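Local atomic coordinates of eukaryotic translation initiation factor 2A (Schizosaccharomyces pombe, PDB entry 3WJ9), a protein that probably directs methionyl-tRNAi to 40S ribosomal subunits in a codon-dependent manner during the early steps of translating a small number of specific mRNAs. Residues A182-R196 and S208-W222. Sequence-based numbering, arbitrary orientation.
Sequences AVFIPEKKGAPASVR and SQKTFFKADKVQFKW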
ATOM      1  N   ALA A 182      -6.011 -13.346  -8.373  1.00 59.17           N
ATOM      2  CA  ALA A 182      -6.478 -14.096  -7.211  1.00 52.68           C
ATOM      3  C   ALA A 182      -7.806 -13.509  -6.739  1.00 56.52           C
ATOM      4  O   ALA A 182      -7.922 -12.294  -6.577  1.00 62.12           O
ATOM      5  CB  ALA A 182      -5.453 -14.059  -6.102  1.00 57.43           C
ATOM      6  N   VAL A 183      -8.803 -14.367  -6.529  1.00 61.68           N
ATOM      7  CA  VAL A 183     -10.172 -13.917  -6.266  1.00 67.34           C
ATOM      8  C   VAL A 183     -10.783 -14.634  -5.048  1.00 60.92           C
ATOM      9  O   VAL A 183     -10.302 -15.692  -4.645  1.00 62.56           O
ATOM     10  CB  VAL A 183     -11.067 -14.140  -7.514  1.00 78.28           C
ATOM     11  CG1 VAL A 183     -12.343 -13.333  -7.420  1.00 77.85           C
ATOM     12  CG2 VAL A 183     -10.320 -13.764  -8.789  1.00 95.64           C
ATOM     13  N   PHE A 184     -11.833 -14.057  -4.462  1.00 61.22           N
ATOM     14  CA  PHE A 184     -12.467 -14.626  -3.268  1.00 69.04           C
ATOM     15  C   PHE A 184     -13.998 -14.566  -3.307  1.00 83.15           C
ATOM     16  O   PHE A 184     -14.581 -13.600  -3.797  1.00 73.71           O
ATOM     17  CB  PHE A 184     -11.954 -13.911  -2.015  1.00 81.07           C
ATOM     18  CG  PHE A 184     -12.612 -14.365  -0.739  1.00 82.49           C
ATOM     19  CD1 PHE A 184     -12.232 -15.548  -0.134  1.00 78.58           C
ATOM     20  CD2 PHE A 184     -13.597 -13.599  -0.141  1.00 85.21           C
ATOM     21  CE1 PHE A 184     -12.828 -15.968   1.038  1.00 81.98           C
ATOM     22  CE2 PHE A 184     -14.196 -14.014   1.033  1.00 88.60           C
ATOM     23  CZ  PHE A 184     -13.812 -15.198   1.623  1.00 91.06           C
ATOM     24  N   ILE A 185     -14.638 -15.604  -2.770  1.00 90.92           N
ATOM     25  CA  ILE A 185     -16.098 -15.709  -2.737  1.00 83.93           C
ATOM     26  C   ILE A 185     -16.600 -15.838  -1.300  1.00 84.46           C
ATOM     27  O   ILE A 185     -16.236 -16.780  -0.605  1.00 71.47           O
ATOM     28  CB  ILE A 185     -16.597 -16.925  -3.558  1.00 75.28           C
ATOM     29  CG1 ILE A 185     -16.060 -16.873  -4.991  1.00 77.63           C
ATOM     30  CG2 ILE A 185     -18.119 -17.015  -3.533  1.00 68.89           C
ATOM     31  CD1 ILE A 185     -14.809 -17.702  -5.208  1.00 68.48           C
ATOM     32  N   PRO A 186     -17.449 -14.898  -0.854  1.00 96.46           N
ATOM     33  CA  PRO A 186     -17.893 -14.874   0.544  1.00 99.02           C
ATOM     34  C   PRO A 186     -18.861 -16.009   0.864  1.00 94.27           C
ATOM     35  O   PRO A 186     -19.504 -16.540  -0.040  1.00 88.59           O
ATOM     36  CB  PRO A 186     -18.582 -13.514   0.663  1.00 93.20           C
ATOM     37  CG  PRO A 186     -19.120 -13.266  -0.697  1.00102.54           C
ATOM     38  CD  PRO A 186     -18.122 -13.864  -1.659  1.00101.97           C
ATOM     39  N   GLU A 187     -18.958 -16.364   2.143  1.00 86.16           N
ATOM     40  CA  GLU A 187     -19.783 -17.485   2.590  1.00 73.71           C
ATOM     41  C   GLU A 187     -21.273 -17.253   2.363  1.00 87.19           C
ATOM     42  O   GLU A 187     -21.807 -16.201   2.712  1.00 88.60           O
ATOM     43  CB  GLU A 187     -19.535 -17.765   4.075  1.00 71.24           C
ATOM     44  CG  GLU A 187     -20.519 -18.747   4.697  1.00 77.84           C
ATOM     45  CD  GLU A 187     -20.647 -18.582   6.199  1.00 79.72           C
ATOM     46  OE1 GLU A 187     -19.874 -19.220   6.944  1.00 79.95           O
ATOM     47  OE2 GLU A 187     -21.522 -17.805   6.635  1.00 79.50           O
ATOM     48  N   LYS A 188     -21.942 -18.245   1.787  1.00 87.67           N
ATOM     49  CA  LYS A 188     -23.392 -18.197   1.638  1.00 91.52           C
ATOM     50  C   LYS A 188     -24.041 -19.434   2.252  1.00 86.72           C
ATOM     51  O   LYS A 188     -23.374 -20.236   2.902  1.00 83.00           O
ATOM     52  CB  LYS A 188     -23.784 -18.063   0.165  1.00 94.13           C
ATOM     53  CG  LYS A 188     -23.549 -19.307  -0.675  1.00 94.13           C
ATOM     54  CD  LYS A 188     -24.197 -19.159  -2.042  1.00 89.97           C
ATOM     55  CE  LYS A 188     -23.905 -20.349  -2.939  1.00 93.91           C
ATOM     56  NZ  LYS A 188     -25.094 -20.721  -3.754  1.00 86.98           N
ATOM     57  N   LYS A 189     -25.346 -19.578   2.048  1.00 89.07           N
ATOM     58  CA  LYS A 189     -26.086 -20.709   2.592  1.00 98.86           C
ATOM     59  C   LYS A 189     -25.679 -22.023   1.932  1.00112.08           C
ATOM     60  O   LYS A 189     -25.601 -22.117   0.707  1.00115.27           O
ATOM     61  CB  LYS A 189     -27.589 -20.483   2.426  1.00110.30           C
ATOM     62  CG  LYS A 189     -28.462 -21.585   3.003  1.00124.00           C
ATOM     63  CD  LYS A 189     -29.934 -21.269   2.787  1.00114.35           C
ATOM     64  CE  LYS A 189     -30.826 -22.437   3.175  1.00 98.58           C
ATOM     65  NZ  LYS A 189     -30.733 -22.755   4.626  1.00109.84           N
ATOM     66  N   GLY A 190     -25.413 -23.033   2.755  1.00102.35           N
ATOM     67  CA  GLY A 190     -25.063 -24.353   2.266  1.00 92.76           C
ATOM     68  C   GLY A 190     -23.732 -24.405   1.543  1.00105.40           C
ATOM     69  O   GLY A 190     -23.433 -25.374   0.847  1.00 89.54           O
ATOM     70  N   ALA A 191     -22.927 -23.361   1.709  1.00112.24           N
ATOM     71  CA  ALA A 191     -21.637 -23.288   1.037  1.00103.63           C
ATOM     72  C   ALA A 191     -20.649 -22.437   1.822  1.00 93.16           C
ATOM     73  O   ALA A 191     -21.006 -21.391   2.358  1.00 93.81           O
ATOM     74  CB  ALA A 191     -21.804 -22.740  -0.372  1.00 93.05           C
ATOM     75  N   PRO A 192     -19.394 -22.890   1.892  1.00 88.04           N
ATOM     76  CA  PRO A 192     -18.345 -22.132   2.567  1.00 64.96           C
ATOM     77  C   PRO A 192     -17.730 -21.105   1.625  1.00 73.73           C
ATOM     78  O   PRO A 192     -18.084 -21.075   0.446  1.00 76.36           O
ATOM     79  CB  PRO A 192     -17.328 -23.211   2.956  1.00 80.37           C
ATOM     80  CG  PRO A 192     -17.770 -24.485   2.247  1.00 80.81           C
ATOM     81  CD  PRO A 192     -18.867 -24.130   1.305  1.00 80.92           C
ATOM     82  N   ALA A 193     -16.832 -20.271   2.135  1.00 78.60           N
ATOM     83  CA  ALA A 193     -16.149 -19.306   1.288  1.00 78.09           C
ATOM     84  C   ALA A 193     -15.125 -20.013   0.413  1.00 77.13           C
ATOM     85  O   ALA A 193     -14.740 -21.145   0.695  1.00 78.48           O
ATOM     86  CB  ALA A 193     -15.488 -18.236   2.126  1.00 79.28           C
ATOM     87  N   SER A 194     -14.685 -19.345  -0.648  1.00 68.96           N
ATOM     88  CA  SER A 194     -13.729 -19.948  -1.570  1.00 75.03           C
ATOM     89  C   SER A 194     -12.701 -18.948  -2.094  1.00 81.38           C
ATOM     90  O   SER A 194     -12.975 -17.754  -2.205  1.00 86.50           O
ATOM     91  CB  SER A 194     -14.466 -20.595  -2.744  1.00 82.66           C
ATOM     92  OG  SER A 194     -13.553 -21.205  -3.639  1.00 91.56           O
ATOM     93  N   VAL A 195     -11.515 -19.461  -2.413  1.00 80.70           N
ATOM     94  CA  VAL A 195     -10.433 -18.669  -2.984  1.00 72.77           C
ATOM     95  C   VAL A 195      -9.979 -19.302  -4.298  1.00 78.12           C
ATOM     96  O   VAL A 195      -9.878 -20.523  -4.403  1.00 73.69           O
ATOM     97  CB  VAL A 195      -9.236 -18.559  -2.010  1.00 60.64           C
ATOM     98  CG1 VAL A 195      -8.029 -17.927  -2.688  1.00 50.16           C
ATOM     99  CG2 VAL A 195      -9.628 -17.770  -0.771  1.00 64.63           C
ATOM    100  N   ARG A 196      -9.704 -18.467  -5.297  1.00 82.13           N
ATOM    101  CA  ARG A 196      -9.394 -18.945  -6.641  1.00 86.22           C
ATOM    102  C   ARG A 196      -8.254 -18.165  -7.305  1.00 81.93           C
ATOM    103  O   ARG A 196      -8.141 -16.953  -7.139  1.00 79.04           O
ATOM    104  CB  ARG A 196     -10.648 -18.869  -7.516  1.00 93.73           C
ATOM    105  CG  ARG A 196     -10.815 -20.065  -8.413  1.00 87.87           C
ATOM    106  CD  ARG A 196     -11.510 -21.172  -7.675  1.00104.85           C
ATOM    107  NE  ARG A 196     -12.908 -20.878  -7.404  1.00102.01           N
ATOM    108  CZ  ARG A 196     -13.874 -21.049  -8.296  1.00103.33           C
ATOM    109  NH1 ARG A 196     -13.584 -21.535  -9.495  1.00 96.58           N
ATOM    110  NH2 ARG A 196     -15.128 -20.758  -7.985  1.00 98.05           N
ATOM    111  N   SER A 208      -5.942 -22.739  -9.201  1.00 66.51           N
ATOM    112  CA  SER A 208      -6.247 -23.166  -7.842  1.00 70.76           C
ATOM    113  C   SER A 208      -7.743 -23.057  -7.598  1.00 81.59           C
ATOM    114  O   SER A 208      -8.365 -22.095  -8.028  1.00 72.23           O
ATOM    115  CB  SER A 208      -5.473 -22.321  -6.826  1.00 75.31           C
ATOM    116  OG  SER A 208      -6.036 -22.407  -5.529  1.00 79.14           O
ATOM    117  N   GLN A 209      -8.336 -24.034  -6.922  1.00 82.93           N
ATOM    118  CA  GLN A 209      -9.749 -23.907  -6.583  1.00 92.28           C
ATOM    119  C   GLN A 209      -9.990 -24.477  -5.196  1.00 95.60           C
ATOM    120  O   GLN A 209     -10.172 -25.679  -5.010  1.00 93.02           O
ATOM    121  CB  GLN A 209     -10.637 -24.572  -7.649  1.00 94.27           C
ATOM    122  CG  GLN A 209     -12.058 -24.941  -7.193  1.00 94.16           C
ATOM    123  CD  GLN A 209     -12.988 -25.238  -8.356  1.00101.28           C
ATOM    124  OE1 GLN A 209     -12.621 -25.943  -9.296  1.00 79.26           O
ATOM    125  NE2 GLN A 209     -14.191 -24.666  -8.312  1.00106.84           N
ATOM    126  N   LYS A 210      -9.934 -23.588  -4.209  1.00 85.81           N
ATOM    127  CA  LYS A 210      -9.971 -23.978  -2.803  1.00 85.89           C
ATOM    128  C   LYS A 210     -11.185 -23.354  -2.112  1.00 83.41           C
ATOM    129  O   LYS A 210     -11.665 -22.297  -2.519  1.00 68.44           O
ATOM    130  CB  LYS A 210      -8.676 -23.551  -2.096  1.00 85.91           C
ATOM    131  CG  LYS A 210      -7.358 -24.077  -2.709  1.00 80.51           C
ATOM    132  CD  LYS A 210      -7.483 -25.371  -3.502  1.00 92.97           C
ATOM    133  CE  LYS A 210      -6.138 -25.944  -3.886  1.00 80.85           C
ATOM    134  NZ  LYS A 210      -6.254 -26.775  -5.121  1.00 82.54           N
ATOM    135  N   THR A 211     -11.686 -24.010  -1.072  1.00 82.88           N
ATOM    136  CA  THR A 211     -12.820 -23.471  -0.329  1.00 79.02           C
ATOM    137  C   THR A 211     -12.502 -23.383   1.167  1.00 75.20           C
ATOM    138  O   THR A 211     -11.670 -24.132   1.683  1.00 73.20           O
ATOM    139  CB  THR A 211     -14.102 -24.311  -0.565  1.00 81.34           C
ATOM    140  OG1 THR A 211     -15.261 -23.523  -0.269  1.00 71.82           O
ATOM    141  CG2 THR A 211     -14.109 -25.560   0.281  1.00 77.81           C
ATOM    142  N   PHE A 212     -13.149 -22.439   1.849  1.00 74.37           N
ATOM    143  CA  PHE A 212     -12.852 -22.151   3.251  1.00 82.14           C
ATOM    144  C   PHE A 212     -14.112 -21.856   4.063  1.00 89.56           C
ATOM    145  O   PHE A 212     -15.071 -21.287   3.555  1.00 95.78           O
ATOM    146  CB  PHE A 212     -11.883 -20.971   3.355  1.00 89.23           C
ATOM    147  CG  PHE A 212     -10.569 -21.199   2.660  1.00 94.30           C
ATOM    148  CD1 PHE A 212     -10.407 -20.856   1.327  1.00 82.66           C
ATOM    149  CD2 PHE A 212      -9.497 -21.760   3.336  1.00 91.12           C
ATOM    150  CE1 PHE A 212      -9.203 -21.068   0.682  1.00 78.38           C
ATOM    151  CE2 PHE A 212      -8.289 -21.971   2.696  1.00 85.87           C
ATOM    152  CZ  PHE A 212      -8.142 -21.625   1.368  1.00 85.93           C
ATOM    153  N   PHE A 213     -14.077 -22.212   5.344  1.00 93.47           N
ATOM    154  CA  PHE A 213     -15.265 -22.213   6.195  1.00 89.27           C
ATOM    155  C   PHE A 213     -15.214 -21.141   7.263  1.00 99.13           C
ATOM    156  O   PHE A 213     -14.135 -20.691   7.652  1.00107.81           O
ATOM    157  CB  PHE A 213     -15.435 -23.574   6.864  1.00 93.18           C
ATOM    158  CG  PHE A 213     -15.234 -24.713   5.938  1.00 84.48           C
ATOM    159  CD1 PHE A 213     -16.321 -25.375   5.410  1.00 74.32           C
ATOM    160  CD2 PHE A 213     -13.958 -25.122   5.579  1.00 77.20           C
ATOM    161  CE1 PHE A 213     -16.140 -26.413   4.553  1.00 77.19           C
ATOM    162  CE2 PHE A 213     -13.783 -26.155   4.719  1.00 73.69           C
ATOM    163  CZ  PHE A 213     -14.876 -26.794   4.206  1.00 76.24           C
ATOM    164  N   LYS A 214     -16.393 -20.750   7.738  1.00 90.57           N
ATOM    165  CA  LYS A 214     -16.525 -19.675   8.709  1.00104.62           C
ATOM    166  C   LYS A 214     -15.771 -18.449   8.217  1.00105.30           C
ATOM    167  O   LYS A 214     -15.123 -17.754   8.994  1.00 91.88           O
ATOM    168  CB  LYS A 214     -16.007 -20.115  10.080  1.00105.96           C
ATOM    169  CG  LYS A 214     -16.865 -21.172  10.754  1.00 89.94           C
ATOM    170  CD  LYS A 214     -16.126 -21.832  11.903  1.00 97.64           C
ATOM    171  CE  LYS A 214     -15.751 -20.822  12.972  1.00 93.22           C
ATOM    172  NZ  LYS A 214     -15.021 -21.469  14.094  1.00 81.08           N
ATOM    173  N   ALA A 215     -15.841 -18.204   6.914  1.00 99.94           N
ATOM    174  CA  ALA A 215     -15.080 -17.121   6.308  1.00 89.95           C
ATOM    175  C   ALA A 215     -15.985 -16.129   5.591  1.00 77.75           C
ATOM    176  O   ALA A 215     -16.538 -16.424   4.531  1.00 69.48           O
ATOM    177  CB  ALA A 215     -14.041 -17.679   5.351  1.00 88.48           C
ATOM    178  N   ASP A 216     -16.133 -14.952   6.184  1.00 95.12           N
ATOM    179  CA  ASP A 216     -16.912 -13.882   5.579  1.00 74.15           C
ATOM    180  C   ASP A 216     -15.986 -12.932   4.833  1.00 84.34           C
ATOM    181  O   ASP A 216     -16.381 -12.290   3.861  1.00 92.11           O
ATOM    182  CB  ASP A 216     -17.704 -13.124   6.645  1.00 82.49           C
ATOM    183  CG  ASP A 216     -18.276 -14.043   7.709  1.00 86.84           C
ATOM    184  OD1 ASP A 216     -18.792 -15.123   7.352  1.00100.94           O
ATOM    185  OD2 ASP A 216     -18.201 -13.686   8.903  1.00 79.31           O
ATOM    186  N   LYS A 217     -14.744 -12.857   5.302  1.00 67.44           N
ATOM    187  CA  LYS A 217     -13.755 -11.941   4.748  1.00 43.33           C
ATOM    188  C   LYS A 217     -12.494 -12.672   4.307  1.00 60.38           C
ATOM    189  O   LYS A 217     -12.389 -13.892   4.447  1.00 66.22           O
ATOM    190  CB  LYS A 217     -13.390 -10.867   5.774  1.00 79.09           C
ATOM    191  CG  LYS A 217     -14.571 -10.096   6.335  1.00 78.84           C
ATOM    192  CD  LYS A 217     -15.339  -9.376   5.243  1.00 59.83           C
ATOM    193  CE  LYS A 217     -16.272  -8.331   5.834  1.00 59.61           C
ATOM    194  NZ  LYS A 217     -17.176  -8.904   6.869  1.00 55.40           N
ATOM    195  N   VAL A 218     -11.534 -11.913   3.786  1.00 61.85           N
ATOM    196  CA  VAL A 218     -10.266 -12.472   3.335  1.00 65.45           C
ATOM    197  C   VAL A 218      -9.217 -11.366   3.216  1.00 65.21           C
ATOM    198  O   VAL A 218      -9.547 -10.181   3.266  1.00 65.58           O
ATOM    199  CB  VAL A 218     -10.422 -13.197   1.978  1.00 64.54           C
ATOM    200  CG1 VAL A 218     -10.315 -12.208   0.829  1.00 64.21           C
ATOM    201  CG2 VAL A 218      -9.392 -14.307   1.834  1.00 62.41           C
ATOM    202  N   GLN A 219      -7.953 -11.755   3.072  1.00 53.67           N
ATOM    203  CA  GLN A 219      -6.876 -10.800   2.830  1.00 38.35           C
ATOM    204  C   GLN A 219      -5.784 -11.438   1.977  1.00 53.21           C
ATOM    205  O   GLN A 219      -5.223 -12.470   2.343  1.00 63.63           O
ATOM    206  CB  GLN A 219      -6.298 -10.291   4.153  1.00 55.34           C
ATOM    207  CG  GLN A 219      -5.366  -9.101   4.013  1.00 56.89           C
ATOM    208  CD  GLN A 219      -5.188  -8.350   5.318  1.00 59.50           C
ATOM    209  OE1 GLN A 219      -5.831  -8.665   6.319  1.00 58.07           O
ATOM    210  NE2 GLN A 219      -4.317  -7.347   5.313  1.00 50.91           N
ATOM    211  N   PHE A 220      -5.491 -10.824   0.835  1.00 55.27           N
ATOM    212  CA  PHE A 220      -4.488 -11.349  -0.086  1.00 49.50           C
ATOM    213  C   PHE A 220      -3.151 -10.634   0.061  1.00 56.56           C
ATOM    214  O   PHE A 220      -3.106  -9.437   0.344  1.00 52.57           O
ATOM    215  CB  PHE A 220      -4.976 -11.237  -1.532  1.00 65.90           C
ATOM    216  CG  PHE A 220      -5.900 -12.344  -1.946  1.00 67.92           C
ATOM    217  CD1 PHE A 220      -5.451 -13.650  -2.007  1.00 62.68           C
ATOM    218  CD2 PHE A 220      -7.215 -12.078  -2.282  1.00 54.68           C
ATOM    219  CE1 PHE A 220      -6.293 -14.672  -2.389  1.00 63.29           C
ATOM    220  CE2 PHE A 220      -8.065 -13.096  -2.665  1.00 54.60           C
ATOM    221  CZ  PHE A 220      -7.604 -14.395  -2.720  1.00 61.38           C
ATOM    222  N   LYS A 221      -2.064 -11.370  -0.144  1.00 43.06           N
ATOM    223  CA  LYS A 221      -0.728 -10.795  -0.029  1.00 40.98           C
ATOM    224  C   LYS A 221       0.268 -11.447  -0.983  1.00 52.15           C
ATOM    225  O   LYS A 221       1.053 -12.305  -0.580  1.00 54.53           O
ATOM    226  CB  LYS A 221      -0.220 -10.914   1.409  1.00 49.33           C
ATOM    227  CG  LYS A 221       0.334  -9.623   1.984  1.00 51.76           C
ATOM    228  CD  LYS A 221      -0.611  -9.032   3.016  1.00 46.94           C
ATOM    229  CE  LYS A 221      -0.123  -7.683   3.508  1.00 45.75           C
ATOM    230  NZ  LYS A 221      -1.007  -7.131   4.569  1.00 46.27           N
ATOM    231  N   TRP A 222       0.232 -11.035  -2.248  1.00 46.48           N
ATOM    232  CA  TRP A 222       1.222 -11.478  -3.227  1.00 36.78           C
ATOM    233  C   TRP A 222       2.606 -10.950  -2.849  1.00 43.15           C
ATOM    234  O   TRP A 222       2.722  -9.993  -2.082  1.00 54.66           O
ATOM    235  CB  TRP A 222       0.849 -11.009  -4.639  1.00 51.97           C
ATOM    236  CG  TRP A 222      -0.180 -11.850  -5.344  1.00 58.33           C
ATOM    237  CD1 TRP A 222      -1.523 -11.615  -5.418  1.00 61.03           C
ATOM    238  CD2 TRP A 222       0.055 -13.051  -6.091  1.00 57.62           C
ATOM    239  NE1 TRP A 222      -2.138 -12.596  -6.158  1.00 56.12           N
ATOM    240  CE2 TRP A 222      -1.190 -13.492  -6.582  1.00 62.03           C
ATOM    241  CE3 TRP A 222       1.197 -13.798  -6.392  1.00 56.14           C
ATOM    242  CZ2 TRP A 222      -1.326 -14.643  -7.351  1.00 63.15           C
ATOM    243  CZ3 TRP A 222       1.059 -14.944  -7.151  1.00 56.45           C
ATOM    244  CH2 TRP A 222      -0.191 -15.354  -7.625  1.00 65.10           C
TER
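V218 lies over the F184 ring, its CB 3.6 Å from the ring centroid and almost directly over the centre, a CH-pi contact that suits a beta-branched residue, since both methyls spread across the same face. With CG anti to the backbone N (chi1 176°), the F184 ring reaches across to the 215-218 backbone, where the carbonyl oxygens of A215 and D216 lie at the ring's edge. A second aromatic, F220, takes the CB of A182 over one face, and CG1 of V195 meets its edge, with V195 CG1 3.6 Å from F220 CZ. The other branch of V195, CG2, reaches F212 CE1, so this one valine bridges two phenylalanines. Small residues fit where the chains press together: the CB atoms of A193 and A215 are 3.6 Å apart. Replacing F184 by alanine removes the ring, which is likely to open a gap beneath V218 and leave its methyls without the flat surface they rest on.

The antiparallel pairing of strands 193-196 and 208-212 sets V195, A193 and F212 on the same face of the sheet. In the hydrogen-bonded pair V195–K210, V195 N donates to K210 O (2.8 Å) and K210 N to V195 O (3.1 Å). On the face bearing S194 and R196, T211 OG1 donates to A193 O from 45° above the carbonyl plane. Q209 lays its amide nearly flat over one face of the R196 guanidinium (planes 17° apart), NE2 offset toward the rim, stacked rather than hydrogen-bonded.

This is the junction of two blades of the beta-propeller that makes up this N-terminal part of eIF2A. Strands 180-185, 193-199 and 206-212 belong to one four-stranded blade; the chain then runs through residues 213-219, contributing A215 and V218 to the cluster, to strand 220-222, the first of the next. There L229 of strand 228-233 touches A182, F220 and W222, while the F212 ring meets Y244 of strand 242-247.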